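Local structure of OLD nuclease (6P74) at residues P149-S154 with L231-R236; L323-K328 with K420-P425; W435-R440 with R447-E452. The protein degrades linear and supercoiled double-stranded DNA as a metal-dependent 5'-to-3' exonuclease, nicks and linearises circular DNA, and has a DNA-stimulated ATPase activity. All coordinates share one frame; numbering follows the deposited sequence.

Contact 1: residues P149-S154 with L231-R236; sequences PSIRGS and LRLQYR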
loop_
_atom_site.group_PDB
_atom_site.type_symbol
_atom_site.label_atom_id
_atom_site.label_comp_id
_atom_site.label_asym_id
_atom_site.label_seq_id
_atom_site.Cartn_x
_atom_site.Cartn_y
_atom_site.Cartn_z
ATOM N N PRO A 149 12.833 0.122 -17.779
ATOM C CA PRO A 149 12.984 0.252 -19.235
ATOM C C PRO A 149 12.016 -0.645 -20.018
ATOM O O PRO A 149 12.258 -0.925 -21.196
ATOM C CB PRO A 149 14.444 -0.159 -19.478
ATOM C CG PRO A 149 14.871 -0.884 -18.226
ATOM C CD PRO A 149 14.096 -0.248 -17.119
ATOM N N SER A 150 10.935 -1.072 -19.363
ATOM C CA SER A 150 9.944 -1.953 -19.971
ATOM C C SER A 150 8.624 -1.819 -19.221
ATOM O O SER A 150 8.582 -1.358 -18.078
ATOM C CB SER A 150 10.399 -3.414 -19.964
ATOM O OG SER A 150 10.041 -4.033 -18.742
ATOM N N ILE A 151 7.545 -2.243 -19.888
ATOM C CA ILE A 151 6.194 -2.240 -19.334
ATOM C C ILE A 151 5.538 -3.572 -19.672
ATOM O O ILE A 151 5.944 -4.274 -20.597
ATOM C CB ILE A 151 5.328 -1.067 -19.873
ATOM C CG1 ILE A 151 5.166 -1.158 -21.385
ATOM C CG2 ILE A 151 5.931 0.293 -19.519
ATOM C CD1 ILE A 151 4.162 -0.174 -21.923
ATOM N N ARG A 152 4.510 -3.920 -18.901
ATOM C CA ARG A 152 3.710 -5.106 -19.180
ATOM C C ARG A 152 2.581 -5.219 -18.162
ATOM O O ARG A 152 2.706 -4.752 -17.025
ATOM C CB ARG A 152 4.587 -6.371 -19.185
ATOM C CG ARG A 152 3.819 -7.707 -19.223
ATOM C CD ARG A 152 3.226 -8.044 -20.596
ATOM N NE ARG A 152 2.125 -9.012 -20.503
ATOM C CZ ARG A 152 1.458 -9.518 -21.542
ATOM N NH1 ARG A 152 1.774 -9.166 -22.784
ATOM N NH2 ARG A 152 0.470 -10.385 -21.340
ATOM N N GLY A 153 1.472 -5.822 -18.567
ATOM C CA GLY A 153 0.356 -6.030 -17.665
ATOM C C GLY A 153 -0.806 -6.613 -18.430
ATOM O O GLY A 153 -0.757 -6.784 -19.653
ATOM N N SER A 154 -1.866 -6.927 -17.687
ATOM C CA SER A 154 -3.085 -7.403 -18.327
ATOM C C SER A 154 -3.625 -6.396 -19.338
ATOM O O SER A 154 -4.462 -6.757 -20.175
ATOM C CB SER A 154 -4.139 -7.721 -17.265
ATOM O OG SER A 154 -4.161 -6.726 -16.257
ATOM N N LEU A 231 5.159 -10.842 -24.030
ATOM C CA LEU A 231 5.552 -9.691 -24.822
ATOM C C LEU A 231 5.372 -8.412 -24.005
ATOM O O LEU A 231 4.406 -8.261 -23.254
ATOM C CB LEU A 231 4.731 -9.634 -26.105
ATOM C CG LEU A 231 5.419 -9.484 -27.451
ATOM C CD1 LEU A 231 6.576 -10.467 -27.646
ATOM C CD2 LEU A 231 4.377 -9.689 -28.524
ATOM N N ARG A 232 6.322 -7.498 -24.141
ATOM C CA ARG A 232 6.246 -6.209 -23.481
ATOM C C ARG A 232 6.628 -5.129 -24.481
ATOM O O ARG A 232 7.174 -5.413 -25.547
ATOM C CB ARG A 232 7.160 -6.178 -22.254
ATOM C CG ARG A 232 8.400 -7.026 -22.423
ATOM C CD ARG A 232 9.343 -6.887 -21.247
ATOM N NE ARG A 232 10.719 -7.216 -21.622
ATOM C CZ ARG A 232 11.756 -7.141 -20.792
ATOM N NH1 ARG A 232 11.575 -6.751 -19.535
ATOM N NH2 ARG A 232 12.973 -7.455 -21.215
ATOM N N LEU A 233 6.302 -3.883 -24.150
ATOM C CA LEU A 233 6.879 -2.752 -24.858
ATOM C C LEU A 233 8.221 -2.412 -24.219
ATOM O O LEU A 233 8.352 -2.406 -22.993
ATOM C CB LEU A 233 5.954 -1.538 -24.813
ATOM C CG LEU A 233 4.819 -1.419 -25.829
ATOM C CD1 LEU A 233 5.250 -1.912 -27.190
ATOM C CD2 LEU A 233 3.574 -2.128 -25.339
ATOM N N GLN A 234 9.230 -2.149 -25.041
ATOM C CA GLN A 234 10.529 -1.794 -24.488
ATOM C C GLN A 234 11.147 -0.673 -25.314
ATOM O O GLN A 234 10.683 -0.356 -26.411
ATOM C CB GLN A 234 11.452 -3.018 -24.406
ATOM C CG GLN A 234 11.249 -4.007 -25.520
ATOM C CD GLN A 234 11.897 -5.345 -25.234
ATOM O OE1 GLN A 234 11.678 -5.945 -24.181
ATOM N NE2 GLN A 234 12.704 -5.819 -26.174
ATOM N N TYR A 235 12.190 -0.059 -24.754
ATOM C CA TYR A 235 12.906 1.036 -25.394
ATOM C C TYR A 235 14.324 1.072 -24.834
ATOM O O TYR A 235 14.628 0.435 -23.821
ATOM C CB TYR A 235 12.178 2.364 -25.176
ATOM C CG TYR A 235 11.963 2.672 -23.720
ATOM C CD1 TYR A 235 10.948 2.048 -23.001
ATOM C CD2 TYR A 235 12.786 3.569 -23.053
ATOM C CE1 TYR A 235 10.755 2.319 -21.656
ATOM C CE2 TYR A 235 12.601 3.848 -21.712
ATOM C CZ TYR A 235 11.586 3.216 -21.017
ATOM O OH TYR A 235 11.405 3.489 -19.678
ATOM N N ARG A 236 15.184 1.858 -25.490
ATOM C CA ARG A 236 16.624 1.801 -25.227
ATOM C C ARG A 236 17.016 2.489 -23.915
ATOM O O ARG A 236 17.444 1.823 -22.968
ATOM C CB ARG A 236 17.385 2.379 -26.423
ATOM C CG ARG A 236 18.876 2.238 -26.319
ATOM C CD ARG A 236 19.533 3.025 -27.417
ATOM N NE ARG A 236 20.980 2.886 -27.381
ATOM C CZ ARG A 236 21.777 3.216 -28.389
ATOM N NH1 ARG A 236 21.258 3.700 -29.511
ATOM N NH2 ARG A 236 23.088 3.058 -28.279
#
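NH1, at the edge of the Arg152 guanidinium, donates to Leu231 O at 2.8 Å, the oxygen lying 22° out of the guanidinium plane. The bond bends to 147° at the hydrogen, and NH1 sits in the carbonyl plane on a lone pair; it also makes a weak bond to Phe228 O. At the other flat cation the grip is slack: NH1 of Arg232 reaches Ser150 OG at 3.2 Å in a weak bond, approached obliquely. The third flat group, the ring of Tyr235, leans by CE1 and CZ against the backbone of Pro149, 3.6 Å from CE1 to Pro149 O.

Between these groups runs a short antiparallel pair of strands brought together from distant parts of the chain. Ile151 N donates to Leu233 O at 3.2 Å, and that same oxygen lies 3.4 Å from Ser150 CA in a CA-H...O contact. Ser150 and Gln234 form a non-hydrogen-bonded pair. On the face carrying Ile151 and Leu233, Ile151 CG1 (chi1 61°, between the backbone N and the carbonyl carbon) comes to 3.5 Å from Leu233 CB.

That apolar face is covered by Ile255 of helix 246-266 and Leu156 of helix 154-166. Strand 232-235 also pairs antiparallel with a strand of the second subunit, where Gln234 NE2 bonds Ala222 O of that chain, so the small sheet continues across the dimer interface.

Contact 2: residues L323-K328 with K420-P425; sequences LRLVRK and KALDIP. With SO4 (sulfate ion), chain H.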
loop_
_atom_site.group_PDB
_atom_site.type_symbol
_atom_site.label_atom_id
_atom_site.label_comp_id
_atom_site.label_asym_id
_atom_site.label_seq_id
_atom_site.Cartn_x
_atom_site.Cartn_y
_atom_site.Cartn_z
ATOM N N LEU A 323 -18.737 13.634 -12.802
ATOM C CA LEU A 323 -18.037 14.136 -11.634
ATOM C C LEU A 323 -18.491 13.466 -10.353
ATOM O O LEU A 323 -19.695 13.334 -10.092
ATOM C CB LEU A 323 -18.231 15.645 -11.528
ATOM C CG LEU A 323 -17.491 16.417 -12.625
ATOM C CD1 LEU A 323 -17.789 17.910 -12.564
ATOM C CD2 LEU A 323 -15.982 16.133 -12.568
ATOM N N ARG A 324 -17.509 13.042 -9.560
ATOM C CA ARG A 324 -17.697 12.596 -8.188
ATOM C C ARG A 324 -16.656 13.309 -7.350
ATOM O O ARG A 324 -15.454 13.166 -7.611
ATOM C CB ARG A 324 -17.516 11.073 -8.038
ATOM C CG ARG A 324 -18.220 10.209 -9.062
ATOM C CD ARG A 324 -19.718 10.227 -8.852
ATOM N NE ARG A 324 -20.347 9.322 -9.800
ATOM C CZ ARG A 324 -20.796 9.687 -10.992
ATOM N NH1 ARG A 324 -20.710 10.962 -11.379
ATOM N NH2 ARG A 324 -21.328 8.775 -11.789
ATOM N N LEU A 325 -17.096 14.046 -6.334
ATOM C CA LEU A 325 -16.179 14.791 -5.468
ATOM C C LEU A 325 -16.175 14.164 -4.078
ATOM O O LEU A 325 -17.234 13.998 -3.461
ATOM C CB LEU A 325 -16.561 16.276 -5.432
ATOM C CG LEU A 325 -15.885 17.245 -4.457
ATOM C CD1 LEU A 325 -14.388 17.231 -4.578
ATOM C CD2 LEU A 325 -16.399 18.649 -4.727
ATOM N N VAL A 326 -14.987 13.798 -3.599
ATOM C CA VAL A 326 -14.814 12.986 -2.393
ATOM C C VAL A 326 -14.028 13.798 -1.372
ATOM O O VAL A 326 -12.962 14.334 -1.692
ATOM C CB VAL A 326 -14.090 11.657 -2.697
ATOM C CG1 VAL A 326 -13.882 10.822 -1.409
ATOM C CG2 VAL A 326 -14.854 10.841 -3.714
ATOM N N ARG A 327 -14.546 13.887 -0.146
ATOM C CA ARG A 327 -13.824 14.618 0.888
ATOM C C ARG A 327 -14.373 14.258 2.261
ATOM O O ARG A 327 -15.450 13.662 2.384
ATOM C CB ARG A 327 -13.887 16.129 0.646
ATOM C CG ARG A 327 -15.153 16.764 1.057
ATOM C CD ARG A 327 -15.287 18.089 0.374
ATOM N NE ARG A 327 -16.609 18.156 -0.216
ATOM C CZ ARG A 327 -17.052 19.129 -0.994
ATOM N NH1 ARG A 327 -16.277 20.167 -1.305
ATOM N NH2 ARG A 327 -18.287 19.038 -1.458
ATOM N N LYS A 328 -13.592 14.596 3.294
ATOM C CA LYS A 328 -13.968 14.332 4.675
ATOM C C LYS A 328 -14.680 15.550 5.250
ATOM O O LYS A 328 -14.247 16.687 5.047
ATOM C CB LYS A 328 -12.738 13.982 5.522
ATOM C CG LYS A 328 -12.044 12.674 5.118
ATOM C CD LYS A 328 -10.922 12.236 6.096
ATOM C CE LYS A 328 -10.282 10.891 5.653
ATOM N NZ LYS A 328 -9.422 10.205 6.669
ATOM N N LYS A 420 -23.157 24.015 -6.699
ATOM C CA LYS A 420 -24.261 23.656 -5.825
ATOM C C LYS A 420 -24.400 22.138 -5.728
ATOM O O LYS A 420 -24.444 21.575 -4.626
ATOM C CB LYS A 420 -25.557 24.311 -6.311
ATOM C CG LYS A 420 -26.111 25.321 -5.301
ATOM C CD LYS A 420 -27.404 25.984 -5.731
ATOM C CE LYS A 420 -28.307 25.082 -6.568
ATOM N NZ LYS A 420 -29.534 25.800 -7.068
ATOM N N ALA A 421 -24.406 21.447 -6.874
ATOM C CA ALA A 421 -24.542 19.987 -6.854
ATOM C C ALA A 421 -23.358 19.302 -6.172
ATOM O O ALA A 421 -23.490 18.177 -5.674
ATOM C CB ALA A 421 -24.703 19.447 -8.282
ATOM N N LEU A 422 -22.197 19.945 -6.131
ATOM C CA LEU A 422 -21.013 19.301 -5.577
ATOM C C LEU A 422 -20.682 19.764 -4.178
ATOM O O LEU A 422 -19.701 19.280 -3.609
ATOM C CB LEU A 422 -19.789 19.518 -6.474
ATOM C CG LEU A 422 -19.856 18.768 -7.812
ATOM C CD1 LEU A 422 -18.530 18.863 -8.599
ATOM C CD2 LEU A 422 -20.292 17.330 -7.620
ATOM N N ASP A 423 -21.448 20.710 -3.630
ATOM C CA ASP A 423 -21.169 21.300 -2.324
ATOM C C ASP A 423 -19.804 21.990 -2.270
ATOM O O ASP A 423 -19.092 21.935 -1.264
ATOM C CB ASP A 423 -21.305 20.258 -1.216
ATOM C CG ASP A 423 -22.747 20.037 -0.821
ATOM O OD1 ASP A 423 -23.354 21.005 -0.297
ATOM O OD2 ASP A 423 -23.274 18.921 -1.074
ATOM N N ILE A 424 -19.446 22.696 -3.335
ATOM C CA ILE A 424 -18.290 23.590 -3.322
ATOM C C ILE A 424 -18.785 24.966 -2.881
ATOM O O ILE A 424 -19.735 25.484 -3.483
ATOM C CB ILE A 424 -17.621 23.654 -4.698
ATOM C CG1 ILE A 424 -17.271 22.246 -5.171
ATOM C CG2 ILE A 424 -16.379 24.499 -4.649
ATOM C CD1 ILE A 424 -17.190 22.119 -6.683
ATOM N N PRO A 425 -18.225 25.555 -1.828
ATOM C CA PRO A 425 -18.629 26.914 -1.454
ATOM C C PRO A 425 -18.190 27.898 -2.521
ATOM O O PRO A 425 -17.123 27.745 -3.122
ATOM C CB PRO A 425 -17.896 27.163 -0.127
ATOM C CG PRO A 425 -17.439 25.829 0.318
ATOM C CD PRO A 425 -17.207 25.024 -0.917
HETATM S S SO4 H . -11.053 17.846 3.160
HETATM O O1 SO4 H . -12.026 18.872 3.520
HETATM O O2 SO4 H . -11.243 17.513 1.756
HETATM O O3 SO4 H . -9.689 18.329 3.367
HETATM O O4 SO4 H . -11.277 16.654 3.971
#
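Leu325 and Leu422 form the apolar centre, CD2 of Leu325 lying 3.9 Å from Leu422 CB. Two domains join here: strand 323-328 belongs to the mixed sheet of the P-loop ATPase, between strands 23-27 and 334-337, while the other side is the end of helix 409-422 in the Toprim domain. The same Leu325 methyl touches Ile424 CG1 at 3.7 Å, the two side chains crossing obliquely; chi1 of 172° sets Leu325 CG anti to the backbone N, and CD2 reaches from CG to the helix end. Two residues earlier in the strand, Leu323 crosses Leu422 at about a right angle, and their CD1 methyls meet at 4.1 Å. Leu368 adds to this patch, touching Leu323 and Leu422.

The Toprim helix finishes in a Schellman motif, with Asp423 at positive phi, and the chain then turns into strand 426-431.

Outward from the leucines, Arg327 closes the polar edge. CD2 of Leu325 lies over one face of its guanidinium, offset toward the rim. NH2 of Arg327 makes two weak bonds to the carbonyls at the helix end: 2.6 Å to Leu422 O, near the guanidinium plane, and 3.0 Å to Asp423 O, which is met obliquely. The cation thus faces the carbonyl end of the helix, where the helix dipole would probably favour a positive charge; Leu422 O also accepts a weak bond from Ser337 OG. Beyond Arg327, the backbone N of Lys328 donates to O4 of a sulfate, probably from the crystallisation liquor, at 3.2 Å with 142° at the hydrogen.

Contact 3: residues W435-R440 with R447-E452; sequences WPIDER and RKQEQE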
loop_
_atom_site.group_PDB
_atom_site.type_symbol
_atom_site.label_atom_id
_atom_site.label_comp_id
_atom_site.label_asym_id
_atom_site.label_seq_id
_atom_site.Cartn_x
_atom_site.Cartn_y
_atom_site.Cartn_z
ATOM N N TRP A 435 -29.471 49.838 -17.947
ATOM C CA TRP A 435 -29.097 51.221 -18.194
ATOM C C TRP A 435 -30.341 52.062 -18.413
ATOM O O TRP A 435 -31.300 51.585 -19.019
ATOM C CB TRP A 435 -28.179 51.302 -19.421
ATOM C CG TRP A 435 -26.978 50.432 -19.245
ATOM C CD1 TRP A 435 -26.801 49.141 -19.706
ATOM C CD2 TRP A 435 -25.796 50.762 -18.515
ATOM N NE1 TRP A 435 -25.581 48.664 -19.303
ATOM C CE2 TRP A 435 -24.942 49.640 -18.574
ATOM C CE3 TRP A 435 -25.381 51.902 -17.814
ATOM C CZ2 TRP A 435 -23.681 49.629 -17.971
ATOM C CZ3 TRP A 435 -24.144 51.890 -17.217
ATOM C CH2 TRP A 435 -23.307 50.757 -17.288
ATOM N N PRO A 436 -30.371 53.308 -17.934
ATOM C CA PRO A 436 -31.533 54.154 -18.213
ATOM C C PRO A 436 -31.677 54.413 -19.706
ATOM O O PRO A 436 -30.693 54.513 -20.445
ATOM C CB PRO A 436 -31.228 55.445 -17.444
ATOM C CG PRO A 436 -29.747 55.454 -17.312
ATOM C CD PRO A 436 -29.384 54.019 -17.103
ATOM N N ILE A 437 -32.927 54.518 -20.145
ATOM C CA ILE A 437 -33.212 54.710 -21.557
ATOM C C ILE A 437 -33.030 56.185 -21.896
ATOM O O ILE A 437 -33.520 57.074 -21.184
ATOM C CB ILE A 437 -34.619 54.199 -21.906
ATOM C CG1 ILE A 437 -34.600 52.678 -22.131
ATOM C CG2 ILE A 437 -35.120 54.848 -23.169
ATOM C CD1 ILE A 437 -35.052 51.865 -20.946
ATOM N N ASP A 438 -32.292 56.447 -22.968
ATOM C CA ASP A 438 -32.096 57.811 -23.453
ATOM C C ASP A 438 -33.361 58.231 -24.199
ATOM O O ASP A 438 -33.602 57.807 -25.335
ATOM C CB ASP A 438 -30.856 57.875 -24.340
ATOM C CG ASP A 438 -30.612 59.265 -24.923
ATOM O OD1 ASP A 438 -31.139 60.273 -24.377
ATOM O OD2 ASP A 438 -29.895 59.334 -25.949
ATOM N N GLU A 439 -34.182 59.064 -23.560
ATOM C CA GLU A 439 -35.444 59.474 -24.163
ATOM C C GLU A 439 -35.261 60.301 -25.432
ATOM O O GLU A 439 -36.236 60.489 -26.167
ATOM C CB GLU A 439 -36.283 60.245 -23.142
ATOM C CG GLU A 439 -36.544 59.467 -21.850
ATOM C CD GLU A 439 -37.233 58.121 -22.086
ATOM O OE1 GLU A 439 -37.797 57.926 -23.188
ATOM O OE2 GLU A 439 -37.207 57.258 -21.172
ATOM N N ARG A 440 -34.048 60.771 -25.726
ATOM C CA ARG A 440 -33.794 61.472 -26.980
ATOM C C ARG A 440 -33.428 60.548 -28.137
ATOM O O ARG A 440 -33.497 60.978 -29.293
ATOM C CB ARG A 440 -32.675 62.502 -26.795
ATOM C CG ARG A 440 -32.971 63.587 -25.762
ATOM C CD ARG A 440 -31.748 64.447 -25.508
ATOM N NE ARG A 440 -32.024 65.863 -25.731
ATOM C CZ ARG A 440 -32.346 66.722 -24.766
ATOM N NH1 ARG A 440 -32.428 66.309 -23.504
ATOM N NH2 ARG A 440 -32.584 67.997 -25.065
ATOM N N ARG A 447 -36.371 51.110 -27.891
ATOM C CA ARG A 447 -36.983 49.787 -27.792
ATOM C C ARG A 447 -35.928 48.722 -27.506
ATOM O O ARG A 447 -36.119 47.879 -26.626
ATOM C CB ARG A 447 -37.782 49.468 -29.068
ATOM C CG ARG A 447 -38.191 47.979 -29.227
ATOM C CD ARG A 447 -39.232 47.788 -30.293
ATOM N NE ARG A 447 -38.923 48.609 -31.473
ATOM C CZ ARG A 447 -38.054 48.277 -32.425
ATOM N NH1 ARG A 447 -37.410 47.122 -32.344
ATOM N NH2 ARG A 447 -37.820 49.103 -33.444
ATOM N N LYS A 448 -34.775 48.786 -28.185
ATOM C CA LYS A 448 -33.742 47.779 -27.947
ATOM C C LYS A 448 -33.137 47.905 -26.557
ATOM O O LYS A 448 -32.850 46.891 -25.919
ATOM C CB LYS A 448 -32.657 47.858 -29.014
ATOM C CG LYS A 448 -33.037 47.042 -30.227
ATOM C CD LYS A 448 -32.026 47.144 -31.347
ATOM C CE LYS A 448 -32.526 46.365 -32.538
ATOM N NZ LYS A 448 -31.658 46.542 -33.720
ATOM N N GLN A 449 -32.923 49.137 -26.073
ATOM C CA GLN A 449 -32.487 49.308 -24.692
ATOM C C GLN A 449 -33.476 48.678 -23.709
ATOM O O GLN A 449 -33.079 47.940 -22.799
ATOM C CB GLN A 449 -32.294 50.782 -24.379
ATOM C CG GLN A 449 -30.937 51.318 -24.757
ATOM C CD GLN A 449 -30.703 52.708 -24.175
ATOM O OE1 GLN A 449 -30.242 52.840 -23.033
ATOM N NE2 GLN A 449 -31.048 53.751 -24.944
ATOM N N GLU A 450 -34.774 48.963 -23.871
ATOM C CA GLU A 450 -35.757 48.334 -22.998
ATOM C C GLU A 450 -35.630 46.821 -23.040
ATOM O O GLU A 450 -35.591 46.157 -21.999
ATOM C CB GLU A 450 -37.160 48.732 -23.408
ATOM C CG GLU A 450 -37.769 49.770 -22.565
ATOM C CD GLU A 450 -38.983 50.323 -23.235
ATOM O OE1 GLU A 450 -40.097 49.826 -22.949
ATOM O OE2 GLU A 450 -38.812 51.225 -24.082
ATOM N N GLN A 451 -35.572 46.258 -24.247
ATOM C CA GLN A 451 -35.536 44.810 -24.362
ATOM C C GLN A 451 -34.252 44.251 -23.776
ATOM O O GLN A 451 -34.274 43.217 -23.103
ATOM C CB GLN A 451 -35.699 44.400 -25.814
ATOM C CG GLN A 451 -37.108 44.511 -26.312
ATOM C CD GLN A 451 -37.180 44.554 -27.831
ATOM O OE1 GLN A 451 -36.145 44.604 -28.519
ATOM N NE2 GLN A 451 -38.408 44.553 -28.365
ATOM N N GLU A 452 -33.126 44.932 -23.990
ATOM C CA GLU A 452 -31.881 44.477 -23.379
ATOM C C GLU A 452 -31.940 44.544 -21.851
ATOM O O GLU A 452 -31.475 43.625 -21.173
ATOM C CB GLU A 452 -30.709 45.292 -23.914
ATOM C CG GLU A 452 -30.277 44.840 -25.292
ATOM C CD GLU A 452 -29.474 45.895 -26.041
ATOM O OE1 GLU A 452 -29.462 45.823 -27.296
ATOM O OE2 GLU A 452 -28.878 46.789 -25.377
#
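Gln449 and Ile437 are brought together by similar first torsions: in each the gamma carbon (CG of Gln449, chi1 -85°; CG1 of Ile437, chi1 -82°) stands anti to the carbonyl carbon, beside the backbone N. From there the glutamine chain is extended beyond CG, and the two side chains slide past each other in opposite directions, CG1 of Ile437 3.7 Å from Gln449 CB. The isoleucine's CD1 continues to the next helix residue and touches Glu450 CG at 3.8 Å, the two side chains crossing at about a right angle. The aliphatic part of the glutamate therefore does the packing here, and Arg446 and Asn453 of the same helix also touch Ile437.

At its far end the amide of Gln449 lies beside the loop backbone at Pro436 and Ile437. Its two ends are probably exchanged in the model, so its polar partners remain doubtful.

Here the irregular loop that follows strand 426-431 lies against the early turns of helix 443-467, within the Toprim domain; it is a strand-to-helix connection lying on the surface. One end of this loop borders the metal site. The side chain of Trp435 packs on Pro477 and on Ser478, an inferred metal ligand, while the backbone O of Trp435 accepts a hydrogen bond from Asn453 ND2.

At the other end an Asx turn shapes the chain: Arg440 N donates to Asp438 OD1 at 3.2 Å, reaching that oxygen from above the carboxylate plane.

The three contacts follow one another along the chain without touching. Contact 1 lies by the dimerization region, contact 2 where the ATPase and Toprim domains meet, and contact 3 within the Toprim domain. Centres of contacts 1 and 2 are 38 Å apart, those of contacts 2 and 3 42 Å, and those of contacts 1 and 3 69 Å, contacts 1 and 3 lying on opposite sides of the chain's centre. Contact 2 comes nearest the inferred ATP site, the side chains of Arg327 and Ala32 being about 4 Å apart at their nearest atoms. Contact 3 borders the nuclease centre: the nearest atom of the Trp435 side chain is about 7 Å from the samarium ion bound by Asp431 and Glu480.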